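Local coordinates for protein CalS13 (Micromonospora echinospora, PDB 4ZAS) that probably transfers an amino group to a nucleotide-linked keto sugar, using pyridoxal phosphate, as a sugar aminotransferase of the DegT/DnrJ/EryC1 family, at residues A[84-89]-A[189-194]; A[88-93]-A[121-126]; A[304-309]-A[398-403]; A[310-315]-A[330-335]. One frame throughout, in Å; residues are numbered along the deposited sequence.

Contact 1 of 4, residues A[84-89]-A[189-194]; sequences AGLHLA and LVVEDC
Leu86 and Ala89 sit on a helix that runs almost exactly antiparallel, at 177°, to the strand carrying Leu189, Val191 and Asp193. The two axes come within 10.1 Å, a gap filled mainly by side chains. In the register, Ala89 CA lies 7.4 Å from Val191 CA, and Leu86 is set against Asp193. No hydrogen bond joins the segments.

Leu86 reaches the strand with both methyl groups. Leu86 CD2 meets Val191 CG1 at 4.0 Å, the two side chains crossing at a slant. Leu86 CD1 comes to 3.7 Å from Asp193 OD2, and here the side chains cross nearly at right angles. Val191 CG1 is turned anti to the backbone N (chi1 -179°), which brings it to the helix. Val191 CG1 also lies 4.5 Å from Ala89 CB, at the looser edge of this apolar patch. At the start of the strand, Leu189 CD2 touches the carbonyl oxygen Ala89 O at 3.5 Å.

The carboxylate of Asp193 is gripped from elsewhere. OD2 is hydrogen-bonded to Thr119 OG1, and OD1 to Ala195 N. OD2 also lies near the pyridine N1 of the pyridoxal-phosphate-modified lysine at position 222, consistent with the cofactor-facing aspartate of fold type I aminotransferases. Leu86 CD1 thus lies beside a carboxylate that is close to the cofactor.

Strand 189-193 lies inside the mixed sheet, between the parallel strands 155-161 and 213-217. Helix 82-94 lies against this sheet, with Leu86 also touching Pro122 of helix 121-125 and Ala89 touching Val213 of strand 213-217.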
loop_
_atom_site.group_PDB
_atom_site.type_symbol
_atom_site.label_atom_id
_atom_site.label_comp_id
_atom_site.label_asym_id
_atom_site.label_seq_id
_atom_site.Cartn_x
_atom_site.Cartn_y
_atom_site.Cartn_z
ATOM N N ALA A 84 1.388 -1.257 -6.207
ATOM C CA ALA A 84 1.859 0.050 -5.757
ATOM C C ALA A 84 3.032 0.503 -6.632
ATOM O O ALA A 84 3.153 1.692 -6.913
ATOM C CB ALA A 84 2.249 0.021 -4.287
ATOM N N GLY A 85 3.887 -0.431 -7.068
ATOM C CA GLY A 85 4.948 -0.090 -7.999
ATOM C C GLY A 85 4.358 0.524 -9.273
ATOM O O GLY A 85 4.848 1.537 -9.786
ATOM N N LEU A 86 3.274 -0.070 -9.770
ATOM C CA LEU A 86 2.627 0.444 -10.970
ATOM C C LEU A 86 1.954 1.775 -10.687
ATOM O O LEU A 86 2.009 2.690 -11.517
ATOM C CB LEU A 86 1.606 -0.559 -11.534
ATOM C CG LEU A 86 2.227 -1.789 -12.204
ATOM C CD1 LEU A 86 1.264 -2.962 -12.206
ATOM C CD2 LEU A 86 2.683 -1.473 -13.610
ATOM N N HIS A 87 1.291 1.872 -9.537
ATOM C CA HIS A 87 0.620 3.117 -9.144
ATOM C C HIS A 87 1.637 4.269 -9.152
ATOM O O HIS A 87 1.420 5.294 -9.792
ATOM C CB HIS A 87 -0.047 2.930 -7.776
ATOM C CG HIS A 87 -1.050 3.986 -7.411
ATOM N ND1 HIS A 87 -0.803 5.338 -7.530
ATOM C CD2 HIS A 87 -2.305 3.878 -6.909
ATOM C CE1 HIS A 87 -1.861 6.014 -7.121
ATOM N NE2 HIS A 87 -2.784 5.153 -6.735
ATOM N N LEU A 88 2.768 4.047 -8.493
ATOM C CA LEU A 88 3.871 4.991 -8.423
ATOM C C LEU A 88 4.481 5.316 -9.815
ATOM O O LEU A 88 4.738 6.483 -10.146
ATOM C CB LEU A 88 4.951 4.424 -7.502
ATOM C CG LEU A 88 6.161 5.297 -7.153
ATOM C CD1 LEU A 88 5.722 6.517 -6.404
ATOM C CD2 LEU A 88 7.233 4.515 -6.366
ATOM N N ALA A 89 4.715 4.291 -10.629
ATOM C CA ALA A 89 5.322 4.523 -11.928
ATOM C C ALA A 89 4.417 5.362 -12.824
ATOM O O ALA A 89 4.859 6.322 -13.445
ATOM C CB ALA A 89 5.652 3.201 -12.589
ATOM N N LEU A 189 5.393 7.604 -21.639
ATOM C CA LEU A 189 6.093 6.759 -20.680
ATOM C C LEU A 189 5.898 5.285 -21.028
ATOM O O LEU A 189 4.770 4.839 -21.227
ATOM C CB LEU A 189 5.567 7.009 -19.267
ATOM C CG LEU A 189 6.279 6.239 -18.163
ATOM C CD1 LEU A 189 7.690 6.763 -18.009
ATOM C CD2 LEU A 189 5.523 6.305 -16.847
ATOM N N VAL A 190 6.987 4.527 -21.105
ATOM C CA VAL A 190 6.880 3.088 -21.344
ATOM C C VAL A 190 7.127 2.305 -20.053
ATOM O O VAL A 190 8.242 2.323 -19.514
ATOM C CB VAL A 190 7.845 2.662 -22.455
ATOM C CG1 VAL A 190 7.730 1.190 -22.710
ATOM C CG2 VAL A 190 7.562 3.458 -23.719
ATOM N N VAL A 191 6.094 1.597 -19.586
ATOM C CA VAL A 191 6.147 0.825 -18.336
ATOM C C VAL A 191 6.007 -0.671 -18.598
ATOM O O VAL A 191 4.990 -1.103 -19.163
ATOM C CB VAL A 191 5.012 1.250 -17.364
ATOM C CG1 VAL A 191 5.112 0.442 -16.089
ATOM C CG2 VAL A 191 5.079 2.720 -17.065
ATOM N N GLU A 192 6.994 -1.461 -18.172
ATOM C CA GLU A 192 6.919 -2.933 -18.247
ATOM C C GLU A 192 6.443 -3.580 -16.951
ATOM O O GLU A 192 7.136 -3.502 -15.941
ATOM C CB GLU A 192 8.286 -3.532 -18.585
ATOM C CG GLU A 192 8.868 -3.133 -19.928
ATOM C CD GLU A 192 10.260 -3.707 -20.139
ATOM O OE1 GLU A 192 10.509 -4.843 -19.709
ATOM O OE2 GLU A 192 11.119 -3.010 -20.714
ATOM N N ASP A 193 5.301 -4.258 -16.976
ATOM C CA ASP A 193 4.882 -5.050 -15.812
ATOM C C ASP A 193 5.631 -6.397 -15.765
ATOM O O ASP A 193 5.307 -7.331 -16.492
ATOM C CB ASP A 193 3.370 -5.269 -15.842
ATOM C CG ASP A 193 2.848 -6.005 -14.616
ATOM O OD1 ASP A 193 3.653 -6.637 -13.893
ATOM O OD2 ASP A 193 1.615 -5.965 -14.384
ATOM N N CYS A 194 6.639 -6.483 -14.906
ATOM C CA CYS A 194 7.475 -7.676 -14.795
ATOM C C CYS A 194 7.107 -8.517 -13.574
ATOM O O CYS A 194 7.945 -9.240 -13.044
ATOM C CB CYS A 194 8.959 -7.290 -14.720
ATOM S SG CYS A 194 9.504 -6.202 -16.016
#

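Contact 2 of 4, residues A[88-93]-A[121-126]; sequences LALSLA and WPILAN
The carboxamide of Asn126 is the flat group that meets Leu90 and Ser91. Ser91 CA and Leu90 CB stand on the same side of its plane, Ser91 CA 3.2 Å from Asn126 OD1 and Leu90 CB 3.5 Å from Asn126 ND2. His87 O lies close to that plane at the nitrogen end and is hydrogen-bonded to ND2. Asn126 ND2 also turns back to donate to Pro122 O at 3.1 Å (N-H...O angle 153°), tilted from the carbonyl plane. The backbone N of Asn126 reaches that oxygen from the opposite face. One amide nitrogen thus links both helices, and its two acceptors fix the rotation of the group. With an alanine here, His87 O would probably lose its link to the end of helix 121-125, and a gap would open beside Ser91.

With CG anti to its carbonyl carbon (chi1 -72°), Leu90 is carried across to helix 121-125, where Leu90 CD1 meets Ile123 CG1 at 3.8 Å and Pro122 CB at 4.1 Å. Ser91 OG donates to Leu88 O at 2.7 Å, back into its own helix, and is also hydrogen-bonded to Arg246 NH1.

Leu90 also touches Ala157 and Val159 of strand 155-161. Trp121 NE1 bonds Leu249 O of the second subunit. Helix 121-125 joins the neighbouring parallel strands 108-111 and 129-132. It is the helix of a beta-alpha-beta crossover, packed here on helix 82-94 in the large domain characteristic of fold type I enzymes.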
loop_
_atom_site.group_PDB
_atom_site.type_symbol
_atom_site.label_atom_id
_atom_site.label_comp_id
_atom_site.label_asym_id
_atom_site.label_seq_id
_atom_site.Cartn_x
_atom_site.Cartn_y
_atom_site.Cartn_z
ATOM N N LEU A 88 2.768 4.047 -8.493
ATOM C CA LEU A 88 3.871 4.991 -8.423
ATOM C C LEU A 88 4.481 5.316 -9.815
ATOM O O LEU A 88 4.738 6.483 -10.146
ATOM C CB LEU A 88 4.951 4.424 -7.502
ATOM C CG LEU A 88 6.161 5.297 -7.153
ATOM C CD1 LEU A 88 5.722 6.517 -6.404
ATOM C CD2 LEU A 88 7.233 4.515 -6.366
ATOM N N ALA A 89 4.715 4.291 -10.629
ATOM C CA ALA A 89 5.322 4.523 -11.928
ATOM C C ALA A 89 4.417 5.362 -12.824
ATOM O O ALA A 89 4.859 6.322 -13.445
ATOM C CB ALA A 89 5.652 3.201 -12.589
ATOM N N LEU A 90 3.138 5.025 -12.856
ATOM C CA LEU A 90 2.204 5.736 -13.712
ATOM C C LEU A 90 1.994 7.198 -13.298
ATOM O O LEU A 90 1.627 8.045 -14.134
ATOM C CB LEU A 90 0.875 4.986 -13.725
ATOM C CG LEU A 90 1.033 3.702 -14.538
ATOM C CD1 LEU A 90 -0.165 2.814 -14.364
ATOM C CD2 LEU A 90 1.243 4.040 -16.010
ATOM N N SER A 91 2.277 7.506 -12.030
ATOM C CA SER A 91 2.151 8.866 -11.540
ATOM C C SER A 91 3.130 9.810 -12.274
ATOM O O SER A 91 2.886 11.013 -12.363
ATOM C CB SER A 91 2.402 8.916 -10.037
ATOM O OG SER A 91 3.788 8.955 -9.757
ATOM N N LEU A 92 4.201 9.249 -12.836
ATOM C CA LEU A 92 5.142 9.996 -13.669
ATOM C C LEU A 92 4.456 10.528 -14.909
ATOM O O LEU A 92 4.784 11.617 -15.410
ATOM C CB LEU A 92 6.299 9.110 -14.093
ATOM C CG LEU A 92 7.199 8.607 -12.976
ATOM C CD1 LEU A 92 8.161 7.575 -13.540
ATOM C CD2 LEU A 92 7.936 9.759 -12.359
ATOM N N ALA A 93 3.530 9.726 -15.422
ATOM C CA ALA A 93 2.780 10.083 -16.616
ATOM C C ALA A 93 1.740 11.142 -16.287
ATOM O O ALA A 93 1.620 12.158 -16.972
ATOM C CB ALA A 93 2.127 8.859 -17.201
ATOM N N TRP A 121 -5.796 -1.152 -12.834
ATOM C CA TRP A 121 -6.502 -0.215 -11.970
ATOM C C TRP A 121 -5.651 0.974 -11.525
ATOM O O TRP A 121 -6.200 2.054 -11.341
ATOM C CB TRP A 121 -7.075 -0.925 -10.746
ATOM C CG TRP A 121 -8.174 -1.975 -10.999
ATOM C CD1 TRP A 121 -8.675 -2.836 -10.069
ATOM C CD2 TRP A 121 -8.882 -2.271 -12.228
ATOM N NE1 TRP A 121 -9.636 -3.638 -10.623
ATOM C CE2 TRP A 121 -9.786 -3.315 -11.944
ATOM C CE3 TRP A 121 -8.837 -1.762 -13.535
ATOM C CZ2 TRP A 121 -10.642 -3.855 -12.909
ATOM C CZ3 TRP A 121 -9.693 -2.303 -14.495
ATOM C CH2 TRP A 121 -10.575 -3.338 -14.175
ATOM N N PRO A 122 -4.325 0.795 -11.360
ATOM C CA PRO A 122 -3.479 1.975 -11.133
ATOM C C PRO A 122 -3.574 3.018 -12.237
ATOM O O PRO A 122 -3.305 4.193 -11.968
ATOM C CB PRO A 122 -2.071 1.396 -11.076
ATOM C CG PRO A 122 -2.267 0.063 -10.496
ATOM C CD PRO A 122 -3.586 -0.444 -11.056
ATOM N N ILE A 123 -3.954 2.614 -13.449
ATOM C CA ILE A 123 -4.182 3.611 -14.473
ATOM C C ILE A 123 -5.317 4.505 -14.000
ATOM O O ILE A 123 -5.211 5.730 -14.059
ATOM C CB ILE A 123 -4.515 2.992 -15.837
ATOM C CG1 ILE A 123 -3.345 2.147 -16.366
ATOM C CG2 ILE A 123 -4.887 4.085 -16.826
ATOM C CD1 ILE A 123 -3.742 1.279 -17.562
ATOM N N LEU A 124 -6.384 3.899 -13.487
ATOM C CA LEU A 124 -7.551 4.683 -13.060
ATOM C C LEU A 124 -7.286 5.479 -11.775
ATOM O O LEU A 124 -7.749 6.616 -11.647
ATOM C CB LEU A 124 -8.791 3.785 -12.894
ATOM C CG LEU A 124 -9.184 2.908 -14.110
ATOM C CD1 LEU A 124 -10.357 1.977 -13.783
ATOM C CD2 LEU A 124 -9.469 3.705 -15.383
ATOM N N ALA A 125 -6.515 4.912 -10.850
ATOM C CA ALA A 125 -6.193 5.602 -9.597
ATOM C C ALA A 125 -5.406 6.884 -9.868
ATOM O O ALA A 125 -5.525 7.865 -9.138
ATOM C CB ALA A 125 -5.415 4.687 -8.660
ATOM N N ASN A 126 -4.636 6.885 -10.950
ATOM C CA ASN A 126 -3.890 8.066 -11.351
ATOM C C ASN A 126 -4.729 9.005 -12.210
ATOM O O ASN A 126 -4.210 9.981 -12.740
ATOM C CB ASN A 126 -2.640 7.658 -12.115
ATOM C CG ASN A 126 -1.450 7.420 -11.220
ATOM O OD1 ASN A 126 -0.883 8.372 -10.660
ATOM N ND2 ASN A 126 -1.041 6.149 -11.091
#

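Contact 3 of 4, residues A[304-309]-A[398-403]; sequences KELAGI and ETIKSG
Ile400 is the first residue of 398-403 to meet the other segment, facing Leu306 and Ile309. Its rotation about CA-CB (chi1 -62°) sends the CG1-CD1 arm to Leu306 and the CG2 branch to Ile309. Ile400 CD1 lies 4.0 Å from Leu306 CD2, and Ile400 CG2 lies 4.1 Å from Ile309 CD1. Both pairs of side chains cross at about a right angle. Ile400 also packs on Phe338 and Leu342 of helix 335-344 and on Ile382 of strand 379-382.

Lys401 follows, stretched out across the surface. Ile309 CD1 lies 3.6 Å from Lys401 CG. Farther out, Lys401 CE comes to 3.5 Å from Glu305 O. At the tip, Lys401 NZ forms a long salt bridge of 3.8 Å with Glu305 OE1, whose chain is bent at chi2 (-78°). The start of the lysine chain thus crosses the end of Ile309, and its charge sits over the end of the long helix 275-305.

That helix ends at Glu305, and a type II beta turn from Leu306 to Ile309 leads on toward strand 312-313. Helix 390-401 packs beside this turn and against the antiparallel sheet of strands 312-313, 328-332 and 379-382.

Ser402 comes next and folds back. Ser402 OG donates to Thr399 O at 2.6 Å, in the carbonyl plane and on a lone pair, and is also hydrogen-bonded to Arg341 NH2. Gly403 leaves the helix with positive phi (75°), Gly403 N bonded to Ile400 O at 3.3 Å.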
loop_
_atom_site.group_PDB
_atom_site.type_symbol
_atom_site.label_atom_id
_atom_site.label_comp_id
_atom_site.label_asym_id
_atom_site.label_seq_id
_atom_site.Cartn_x
_atom_site.Cartn_y
_atom_site.Cartn_z
ATOM N N LYS A 304 8.479 -30.270 -25.163
ATOM C CA LYS A 304 8.783 -31.485 -25.905
ATOM C C LYS A 304 7.589 -32.431 -25.856
ATOM O O LYS A 304 7.069 -32.839 -26.886
ATOM C CB LYS A 304 10.027 -32.150 -25.308
ATOM C CG LYS A 304 10.483 -33.466 -25.938
ATOM C CD LYS A 304 11.442 -33.258 -27.119
ATOM C CE LYS A 304 12.177 -34.542 -27.467
ATOM N NZ LYS A 304 11.198 -35.649 -27.683
ATOM N N GLU A 305 7.106 -32.702 -24.647
ATOM C CA GLU A 305 6.115 -33.749 -24.401
ATOM C C GLU A 305 4.680 -33.369 -24.773
ATOM O O GLU A 305 3.866 -34.245 -25.051
ATOM C CB GLU A 305 6.143 -34.147 -22.922
ATOM C CG GLU A 305 7.474 -34.647 -22.398
ATOM C CD GLU A 305 7.774 -36.063 -22.774
ATOM O OE1 GLU A 305 6.814 -36.834 -22.998
ATOM O OE2 GLU A 305 8.974 -36.409 -22.837
ATOM N N LEU A 306 4.349 -32.082 -24.755
ATOM C CA LEU A 306 2.989 -31.671 -25.090
ATOM C C LEU A 306 2.835 -31.294 -26.553
ATOM O O LEU A 306 1.753 -30.895 -26.986
ATOM C CB LEU A 306 2.542 -30.499 -24.215
ATOM C CG LEU A 306 2.387 -30.891 -22.758
ATOM C CD1 LEU A 306 1.921 -29.729 -21.904
ATOM C CD2 LEU A 306 1.382 -32.021 -22.699
ATOM N N ALA A 307 3.911 -31.427 -27.319
ATOM C CA ALA A 307 3.854 -31.053 -28.723
ATOM C C ALA A 307 3.125 -32.105 -29.534
ATOM O O ALA A 307 3.370 -33.307 -29.396
ATOM C CB ALA A 307 5.242 -30.835 -29.266
ATOM N N GLY A 308 2.255 -31.647 -30.418
ATOM C CA GLY A 308 1.542 -32.565 -31.274
ATOM C C GLY A 308 0.354 -33.266 -30.639
ATOM O O GLY A 308 -0.128 -34.250 -31.184
ATOM N N ILE A 309 -0.117 -32.780 -29.492
ATOM C CA ILE A 309 -1.356 -33.312 -28.918
ATOM C C ILE A 309 -2.534 -32.574 -29.526
ATOM O O ILE A 309 -2.582 -31.343 -29.512
ATOM C CB ILE A 309 -1.410 -33.208 -27.393
ATOM C CG1 ILE A 309 -0.328 -34.071 -26.757
ATOM C CG2 ILE A 309 -2.753 -33.689 -26.904
ATOM C CD1 ILE A 309 -0.315 -33.981 -25.251
ATOM N N GLU A 398 0.758 -37.144 -18.760
ATOM C CA GLU A 398 0.022 -38.393 -18.975
ATOM C C GLU A 398 -1.479 -38.119 -18.987
ATOM O O GLU A 398 -2.219 -38.665 -19.808
ATOM C CB GLU A 398 0.376 -39.409 -17.889
ATOM C CG GLU A 398 0.386 -40.884 -18.298
ATOM C CD GLU A 398 1.364 -41.195 -19.432
ATOM O OE1 GLU A 398 2.371 -40.457 -19.587
ATOM O OE2 GLU A 398 1.146 -42.210 -20.136
ATOM N N THR A 399 -1.915 -37.252 -18.080
ATOM C CA THR A 399 -3.323 -36.892 -17.957
ATOM C C THR A 399 -3.860 -36.152 -19.178
ATOM O O THR A 399 -4.929 -36.486 -19.687
ATOM C CB THR A 399 -3.560 -36.003 -16.728
ATOM O OG1 THR A 399 -3.184 -36.719 -15.548
ATOM C CG2 THR A 399 -5.033 -35.574 -16.642
ATOM N N ILE A 400 -3.097 -35.169 -19.656
ATOM C CA ILE A 400 -3.478 -34.385 -20.828
ATOM C C ILE A 400 -3.617 -35.318 -22.038
ATOM O O ILE A 400 -4.536 -35.166 -22.845
ATOM C CB ILE A 400 -2.461 -33.226 -21.094
ATOM C CG1 ILE A 400 -2.436 -32.250 -19.918
ATOM C CG2 ILE A 400 -2.800 -32.487 -22.372
ATOM C CD1 ILE A 400 -1.443 -31.089 -20.055
ATOM N N LYS A 401 -2.721 -36.299 -22.139
ATOM C CA LYS A 401 -2.733 -37.285 -23.231
ATOM C C LYS A 401 -3.909 -38.283 -23.161
ATOM O O LYS A 401 -4.226 -38.953 -24.155
ATOM C CB LYS A 401 -1.400 -38.048 -23.256
ATOM C CG LYS A 401 -0.245 -37.281 -23.916
ATOM C CD LYS A 401 1.056 -38.079 -23.907
ATOM C CE LYS A 401 2.191 -37.327 -24.593
ATOM N NZ LYS A 401 3.503 -38.027 -24.436
ATOM N N SER A 402 -4.535 -38.409 -21.991
ATOM C CA SER A 402 -5.681 -39.307 -21.826
ATOM C C SER A 402 -6.939 -38.698 -22.432
ATOM O O SER A 402 -8.007 -39.291 -22.403
ATOM C CB SER A 402 -5.927 -39.621 -20.347
ATOM O OG SER A 402 -6.515 -38.508 -19.679
ATOM N N GLY A 403 -6.816 -37.481 -22.936
ATOM C CA GLY A 403 -7.926 -36.814 -23.578
ATOM C C GLY A 403 -8.993 -36.282 -22.643
ATOM O O GLY A 403 -8.974 -36.498 -21.425
#

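Contact 4 of 4, residues A[310-315]-A[330-335]; sequences DGVEQT and LKVRDR
Glu313 and Lys331 form the hydrogen-bonded pair of an antiparallel beta ladder. It joins strand 312-313, at the margin of the three-stranded sheet, to the central strand 328-332. Glu313 N donates to Lys331 O at 2.8 Å. Lys331 N returns a bond to Glu313 O at 2.7 Å, nearly straight (171°) and in the carbonyl plane. Val312 and Val332 make the next, non-hydrogen-bonded pair.

The side chain of Lys331 can be followed outward from this ladder. Lys331 CB lies 3.8 Å from Glu313 O. The chain then bends at chi3 (-74°), and Lys331 CE passes 4.1 Å from Gln314 O. Lys331 NZ stops 4.1 Å from Glu313 OE1, beyond a salt bridge. Its hydrogen bond goes instead to Pro137 O, while Glu313 OE1 has its salt bridge with Arg378 NH2.

The end of the Leu330 side chain reaches Val312. Leu330 CD2 meets Val312 CG1 at 3.6 Å, and Gln314 CG lies alongside it. Ile400 of helix 390-401 covers both Val312 and Leu330. Cut back to alanine, Leu330 would probably leave Val312 CG1 without its nearest partner across the ladder and open a gap beside Ile400.

Beyond the Val312-Val332 pair, Arg333 N gives a weak hydrogen bond to Gly311 O. Arg333 CG lies close to Gly311 CA, where a side-chain carbon would be tight against Arg333 NE, and Arg333 makes a cation-pi contact with Trp404. The same Gly311 O also takes a CA-H...O contact from Val332 CA at 3.2 Å (144° at the hydrogen).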
loop_
_atom_site.group_PDB
_atom_site.type_symbol
_atom_site.label_atom_id
_atom_site.label_comp_id
_atom_site.label_asym_id
_atom_site.label_seq_id
_atom_site.Cartn_x
_atom_site.Cartn_y
_atom_site.Cartn_z
ATOM N N ASP A 310 -3.473 -33.317 -30.095
ATOM C CA ASP A 310 -4.589 -32.648 -30.729
ATOM C C ASP A 310 -5.423 -31.890 -29.700
ATOM O O ASP A 310 -5.777 -32.434 -28.649
ATOM C CB ASP A 310 -5.457 -33.635 -31.476
ATOM C CG ASP A 310 -6.527 -32.944 -32.271
ATOM O OD1 ASP A 310 -6.226 -32.429 -33.372
ATOM O OD2 ASP A 310 -7.654 -32.855 -31.752
ATOM N N GLY A 311 -5.696 -30.619 -29.984
ATOM C CA GLY A 311 -6.480 -29.806 -29.074
ATOM C C GLY A 311 -5.658 -29.010 -28.080
ATOM O O GLY A 311 -6.198 -28.336 -27.203
ATOM N N VAL A 312 -4.343 -29.115 -28.203
ATOM C CA VAL A 312 -3.423 -28.416 -27.317
ATOM C C VAL A 312 -2.493 -27.561 -28.155
ATOM O O VAL A 312 -1.705 -28.090 -28.933
ATOM C CB VAL A 312 -2.621 -29.392 -26.442
ATOM C CG1 VAL A 312 -1.514 -28.656 -25.733
ATOM C CG2 VAL A 312 -3.526 -30.084 -25.465
ATOM N N GLU A 313 -2.643 -26.246 -28.069
ATOM C CA GLU A 313 -1.747 -25.356 -28.791
ATOM C C GLU A 313 -0.844 -24.662 -27.802
ATOM O O GLU A 313 -1.325 -24.089 -26.824
ATOM C CB GLU A 313 -2.523 -24.333 -29.625
ATOM C CG GLU A 313 -3.485 -24.988 -30.605
ATOM C CD GLU A 313 -4.009 -24.041 -31.668
ATOM O OE1 GLU A 313 -3.583 -22.861 -31.701
ATOM O OE2 GLU A 313 -4.866 -24.494 -32.462
ATOM N N GLN A 314 0.458 -24.694 -28.058
ATOM C CA GLN A 314 1.418 -24.085 -27.140
ATOM C C GLN A 314 1.678 -22.647 -27.584
ATOM O O GLN A 314 1.270 -22.244 -28.680
ATOM C CB GLN A 314 2.726 -24.883 -27.108
ATOM C CG GLN A 314 2.557 -26.359 -26.731
ATOM C CD GLN A 314 3.879 -27.112 -26.634
ATOM O OE1 GLN A 314 4.944 -26.521 -26.486
ATOM N NE2 GLN A 314 3.813 -28.416 -26.767
ATOM N N THR A 315 2.364 -21.898 -26.729
ATOM C CA THR A 315 2.718 -20.501 -26.953
ATOM C C THR A 315 4.009 -20.411 -27.765
ATOM O O THR A 315 4.820 -21.339 -27.747
ATOM C CB THR A 315 2.886 -19.757 -25.599
ATOM O OG1 THR A 315 1.595 -19.452 -25.057
ATOM C CG2 THR A 315 3.669 -18.450 -25.753
ATOM N N LEU A 330 -1.293 -23.019 -22.126
ATOM C CA LEU A 330 -1.779 -23.802 -23.250
ATOM C C LEU A 330 -3.025 -23.123 -23.819
ATOM O O LEU A 330 -3.731 -22.424 -23.096
ATOM C CB LEU A 330 -2.130 -25.231 -22.834
ATOM C CG LEU A 330 -1.003 -26.175 -22.436
ATOM C CD1 LEU A 330 -1.584 -27.548 -22.084
ATOM C CD2 LEU A 330 0.047 -26.257 -23.541
ATOM N N LYS A 331 -3.297 -23.306 -25.106
ATOM C CA LYS A 331 -4.612 -22.940 -25.618
ATOM C C LYS A 331 -5.344 -24.215 -26.036
ATOM O O LYS A 331 -4.895 -24.924 -26.939
ATOM C CB LYS A 331 -4.500 -21.947 -26.766
ATOM C CG LYS A 331 -3.850 -20.647 -26.350
ATOM C CD LYS A 331 -3.550 -19.784 -27.540
ATOM C CE LYS A 331 -2.354 -20.334 -28.313
ATOM N NZ LYS A 331 -2.140 -19.617 -29.604
ATOM N N VAL A 332 -6.464 -24.507 -25.381
ATOM C CA VAL A 332 -7.124 -25.800 -25.542
ATOM C C VAL A 332 -8.568 -25.686 -26.003
ATOM O O VAL A 332 -9.276 -24.764 -25.611
ATOM C CB VAL A 332 -7.085 -26.599 -24.218
ATOM C CG1 VAL A 332 -5.663 -26.790 -23.772
ATOM C CG2 VAL A 332 -7.854 -25.880 -23.117
ATOM N N ARG A 333 -8.999 -26.619 -26.845
ATOM C CA ARG A 333 -10.416 -26.789 -27.159
ATOM C C ARG A 333 -11.133 -27.267 -25.896
ATOM O O ARG A 333 -10.536 -27.970 -25.082
ATOM C CB ARG A 333 -10.621 -27.790 -28.309
ATOM C CG ARG A 333 -10.228 -29.226 -27.945
ATOM C CD ARG A 333 -10.777 -30.342 -28.870
ATOM N NE ARG A 333 -10.366 -31.631 -28.312
ATOM C CZ ARG A 333 -11.025 -32.270 -27.336
ATOM N NH1 ARG A 333 -12.147 -31.765 -26.828
ATOM N NH2 ARG A 333 -10.568 -33.424 -26.863
ATOM N N ASP A 334 -12.393 -26.875 -25.734
ATOM C CA ASP A 334 -13.233 -27.331 -24.616
ATOM C C ASP A 334 -12.539 -27.173 -23.256
ATOM O O ASP A 334 -12.404 -28.142 -22.502
ATOM C CB ASP A 334 -13.650 -28.796 -24.796
ATOM C CG ASP A 334 -14.962 -29.132 -24.070
ATOM O OD1 ASP A 334 -15.366 -28.375 -23.162
ATOM O OD2 ASP A 334 -15.578 -30.182 -24.380
ATOM N N ARG A 335 -12.081 -25.964 -22.955
ATOM C CA ARG A 335 -11.368 -25.718 -21.698
ATOM C C ARG A 335 -12.097 -26.198 -20.428
ATOM O O ARG A 335 -11.438 -26.695 -19.514
ATOM C CB ARG A 335 -11.032 -24.234 -21.545
ATOM C CG ARG A 335 -10.205 -23.959 -20.306
ATOM C CD ARG A 335 -9.843 -22.487 -20.172
ATOM N NE ARG A 335 -11.045 -21.665 -20.126
ATOM C CZ ARG A 335 -11.081 -20.370 -20.410
ATOM N NH1 ARG A 335 -9.966 -19.731 -20.722
ATOM N NH2 ARG A 335 -12.230 -19.717 -20.357
#

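Overall arrangement
Contacts 1 and 2 are buried and share helix 82-94, which meets strand 189-193 in one and helix 121-125 in the other. Their centres are about 8 Å apart, and His87 O to Asn126 ND2 ties them together. Contacts 3 and 4 are partly exposed and lie in the C-terminal region, centres about 10 Å apart. Ile400, Leu330 and Val312 form their common apolar face, and Gln314 NE2 lies close to the turn at Leu306. The two pairs do not touch: contacts 1 and 3 have centres about 37 Å apart. Chemistry follows place. Contact 1 is mainly apolar, contact 2 adds an amide that bonds backbone carbonyls, contact 3 adds a long surface salt bridge, and contact 4 rests on backbone hydrogen bonds.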